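Local structure of CDP-glucose 4,6-dehydratase (Salmonella enterica subsp. enterica serovar Typhi, 1WVG) at residues L25-T30 with V53-L58. The protein catalyses the NAD-dependent conversion of CDP-D-glucose to CDP-4-dehydro-6-deoxy-D-glucose and water, a step in making CDP-3,6-dideoxy-D-mannose for the lipopolysaccharide O-antigen. Numbering follows the deposited sequence.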
ATOM      1  N   LEU A  25      -7.563 -18.548 -31.191  1.00 19.46           N
ATOM      2  CA  LEU A  25      -6.166 -18.197 -31.374  1.00 28.15           C
ATOM      3  C   LEU A  25      -5.525 -19.036 -32.467  1.00 29.51           C
ATOM      4  O   LEU A  25      -4.853 -18.536 -33.382  1.00 27.85           O
ATOM      5  CB  LEU A  25      -5.341 -18.345 -30.062  1.00 27.63           C
ATOM      6  CG  LEU A  25      -3.887 -17.894 -30.237  1.00 27.65           C
ATOM      7  CD1 LEU A  25      -3.820 -16.441 -30.693  1.00 18.22           C
ATOM      8  CD2 LEU A  25      -3.103 -18.092 -28.946  1.00 25.07           C
ATOM      9  N   SER A  26      -5.710 -20.340 -32.351  1.00 17.60           N
ATOM     10  CA  SER A  26      -5.092 -21.198 -33.367  1.00 23.13           C
ATOM     11  C   SER A  26      -5.533 -20.852 -34.792  1.00 22.93           C
ATOM     12  O   SER A  26      -4.765 -20.787 -35.765  1.00 25.07           O
ATOM     13  CB  SER A  26      -5.346 -22.654 -33.035  1.00 35.80           C
ATOM     14  OG  SER A  26      -4.917 -22.906 -31.714  1.00 25.44           O
ATOM     15  N   LEU A  27      -6.820 -20.613 -34.905  1.00 20.95           N
ATOM     16  CA  LEU A  27      -7.360 -20.227 -36.160  1.00 19.20           C
ATOM     17  C   LEU A  27      -6.685 -18.953 -36.672  1.00 27.81           C
ATOM     18  O   LEU A  27      -6.171 -18.882 -37.801  1.00 22.27           O
ATOM     19  CB  LEU A  27      -8.825 -19.963 -35.947  1.00 19.88           C
ATOM     20  CG  LEU A  27      -9.495 -19.690 -37.269  1.00 28.19           C
ATOM     21  CD1 LEU A  27      -9.201 -20.857 -38.198  1.00 30.61           C
ATOM     22  CD2 LEU A  27     -11.002 -19.629 -37.030  1.00 43.13           C
ATOM     23  N   TRP A  28      -6.673 -17.933 -35.814  1.00 30.49           N
ATOM     24  CA  TRP A  28      -6.061 -16.659 -36.169  1.00 27.19           C
ATOM     25  C   TRP A  28      -4.656 -16.860 -36.693  1.00 14.87           C
ATOM     26  O   TRP A  28      -4.255 -16.402 -37.776  1.00 19.13           O
ATOM     27  CB  TRP A  28      -5.951 -15.743 -34.921  1.00 23.43           C
ATOM     28  CG  TRP A  28      -5.828 -14.279 -35.301  1.00 24.78           C
ATOM     29  CD1 TRP A  28      -5.353 -13.795 -36.487  1.00 26.82           C
ATOM     30  CD2 TRP A  28      -6.251 -13.125 -34.525  1.00 19.66           C
ATOM     31  NE1 TRP A  28      -5.441 -12.421 -36.504  1.00 23.78           N
ATOM     32  CE2 TRP A  28      -5.982 -11.982 -35.301  1.00 21.55           C
ATOM     33  CE3 TRP A  28      -6.829 -12.949 -33.250  1.00 23.11           C
ATOM     34  CZ2 TRP A  28      -6.296 -10.686 -34.825  1.00 21.36           C
ATOM     35  CZ3 TRP A  28      -7.155 -11.678 -32.783  1.00 19.70           C
ATOM     36  CH2 TRP A  28      -6.881 -10.558 -33.573  1.00 18.96           C
ATOM     37  N   LEU A  29      -3.897 -17.528 -35.823  1.00 22.57           N
ATOM     38  CA  LEU A  29      -2.497 -17.841 -36.043  1.00 24.85           C
ATOM     39  C   LEU A  29      -2.232 -18.621 -37.351  1.00 37.03           C
ATOM     40  O   LEU A  29      -1.366 -18.262 -38.172  1.00 23.84           O
ATOM     41  CB  LEU A  29      -1.884 -18.544 -34.805  1.00 22.39           C
ATOM     42  CG  LEU A  29      -1.422 -17.607 -33.669  1.00 28.89           C
ATOM     43  CD1 LEU A  29      -0.617 -18.345 -32.582  1.00 25.03           C
ATOM     44  CD2 LEU A  29      -0.614 -16.418 -34.209  1.00 26.96           C
ATOM     45  N   THR A  30      -2.976 -19.717 -37.564  1.00 28.60           N
ATOM     46  CA  THR A  30      -2.712 -20.469 -38.789  1.00 21.22           C
ATOM     47  C   THR A  30      -3.059 -19.629 -39.988  1.00 24.42           C
ATOM     48  O   THR A  30      -2.406 -19.628 -41.033  1.00 27.31           O
ATOM     49  CB  THR A  30      -3.429 -21.804 -38.847  1.00 29.87           C
ATOM     50  OG1 THR A  30      -4.783 -21.498 -38.865  1.00 37.08           O
ATOM     51  CG2 THR A  30      -3.140 -22.612 -37.602  1.00 17.93           C
ATOM     52  N   VAL A  53     -14.913 -25.864 -36.447  1.00 31.83           N
ATOM     53  CA  VAL A  53     -14.199 -25.294 -37.579  1.00 33.12           C
ATOM     54  C   VAL A  53     -13.152 -26.218 -38.174  1.00 32.13           C
ATOM     55  O   VAL A  53     -12.355 -25.749 -39.000  1.00 38.43           O
ATOM     56  CB  VAL A  53     -13.576 -23.929 -37.302  1.00 33.17           C
ATOM     57  CG1 VAL A  53     -14.642 -22.872 -37.037  1.00 29.63           C
ATOM     58  CG2 VAL A  53     -12.646 -24.083 -36.091  1.00 29.35           C
ATOM     59  N   ARG A  54     -13.169 -27.490 -37.737  1.00 38.78           N
ATOM     60  CA  ARG A  54     -12.248 -28.544 -38.205  1.00 48.67           C
ATOM     61  C   ARG A  54     -10.795 -28.124 -38.076  1.00 45.68           C
ATOM     62  O   ARG A  54     -10.007 -28.363 -38.994  1.00 29.31           O
ATOM     63  CB  ARG A  54     -12.521 -29.038 -39.660  1.00 71.38           C
ATOM     64  CG  ARG A  54     -13.803 -29.861 -39.926  1.00100.00           C
ATOM     65  CD  ARG A  54     -13.818 -30.864 -41.103  1.00100.00           C
ATOM     66  NE  ARG A  54     -14.447 -32.173 -40.783  1.00100.00           N
ATOM     67  CZ  ARG A  54     -14.770 -33.226 -41.594  1.00100.00           C
ATOM     68  NH1 ARG A  54     -14.468 -33.259 -42.913  1.00100.00           N
ATOM     69  NH2 ARG A  54     -15.311 -34.330 -41.044  1.00100.00           N
ATOM     70  N   LEU A  55     -10.440 -27.486 -36.944  1.00 41.03           N
ATOM     71  CA  LEU A  55      -9.071 -27.011 -36.746  1.00 32.53           C
ATOM     72  C   LEU A  55      -8.076 -28.142 -36.746  1.00 25.64           C
ATOM     73  O   LEU A  55      -6.925 -28.030 -37.138  1.00 31.67           O
ATOM     74  CB  LEU A  55      -8.971 -26.322 -35.385  1.00 27.06           C
ATOM     75  CG  LEU A  55      -8.915 -24.818 -35.550  1.00 26.11           C
ATOM     76  CD1 LEU A  55      -8.820 -24.191 -34.170  1.00 31.49           C
ATOM     77  CD2 LEU A  55      -7.718 -24.401 -36.379  1.00 19.18           C
ATOM     78  N   ASN A  56      -8.544 -29.263 -36.263  1.00 25.37           N
ATOM     79  CA  ASN A  56      -7.695 -30.418 -36.192  1.00 28.60           C
ATOM     80  C   ASN A  56      -7.106 -30.712 -37.544  1.00 31.72           C
ATOM     81  O   ASN A  56      -6.058 -31.314 -37.676  1.00 31.94           O
ATOM     82  CB  ASN A  56      -8.506 -31.644 -35.780  1.00 32.45           C
ATOM     83  CG  ASN A  56      -7.700 -32.892 -36.018  1.00 56.27           C
ATOM     84  OD1 ASN A  56      -6.572 -32.988 -35.542  1.00 41.64           O
ATOM     85  ND2 ASN A  56      -8.243 -33.841 -36.770  1.00 67.06           N
ATOM     86  N   ASP A  57      -7.782 -30.297 -38.581  1.00 24.83           N
ATOM     87  CA  ASP A  57      -7.225 -30.583 -39.889  1.00 42.33           C
ATOM     88  C   ASP A  57      -6.342 -29.488 -40.433  1.00 41.14           C
ATOM     89  O   ASP A  57      -5.800 -29.625 -41.529  1.00 32.22           O
ATOM     90  CB  ASP A  57      -8.330 -30.836 -40.930  1.00 55.24           C
ATOM     91  CG  ASP A  57      -9.017 -32.150 -40.695  1.00 66.21           C
ATOM     92  OD1 ASP A  57      -8.448 -33.158 -40.252  1.00 53.43           O
ATOM     93  OD2 ASP A  57     -10.274 -32.079 -41.041  1.00 65.14           O
ATOM     94  N   LEU A  58      -6.238 -28.396 -39.693  1.00 34.94           N
ATOM     95  CA  LEU A  58      -5.442 -27.273 -40.138  1.00 28.42           C
ATOM     96  C   LEU A  58      -4.240 -27.071 -39.255  1.00 28.15           C
ATOM     97  O   LEU A  58      -3.490 -26.104 -39.418  1.00 24.60           O
ATOM     98  CB  LEU A  58      -6.289 -26.003 -40.182  1.00 31.90           C
ATOM     99  CG  LEU A  58      -7.690 -26.316 -40.663  1.00 42.04           C
ATOM    100  CD1 LEU A  58      -8.658 -25.218 -40.218  1.00 45.03           C
ATOM    101  CD2 LEU A  58      -7.642 -26.425 -42.180  1.00 51.90           C
TER
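The first helix of the Rossmann fold, residues 20-31, meets the loop that leads into strand 60-63 chiefly through Leu55, whose forked end rests against the backbone and side chains of Ser26 and Leu27. Leu55 CD1 lies 4.0 Å from Ser26 CB. The fork sits astride the Leu27 backbone, with Leu55 CD1 and CD2 each 4.2 Å from Leu27 N. Leu55 CD2 also touches the side chain, 4.3 Å from Leu27 CD1, and Leu27 packs in addition on Ile350 of helix 342-355. Ser26 meets Leu55 through CB, while its OG, set beside the backbone N, is hydrogen-bonded to Gly22 O one turn earlier.

What delivers Leu55 is the end of helix 49-52: a Schellman motif, with Arg54 as its positive-phi C' residue, joins Leu55 N to Phe50 O and Arg54 N to Glu51 O. The chain then makes a short 3-10 turn, in which Leu58 N bonds to Leu55 O at 2.7 Å. In this nucleotide-binding fold strand 35-40 lies between 11-15 and 60-63, all parallel, so the contact links the helix of the first beta-alpha-beta crossover to the connection entering the third strand; the Ser26 side chain is about 9 Å from the bound adenosine-5-diphosphoribose. One turn beyond Ser26, Thr30 places its methyl CG2 4.0 Å from Leu58 O. Its chi1 of 64° leaves CG2 beside the backbone N and sets OG1 between that N and the carbonyl carbon, where one hydroxyl proton faces two acceptors: Thr30 OG1 is 3.2 Å from Ser26 O and 3.1 Å from Leu27 O.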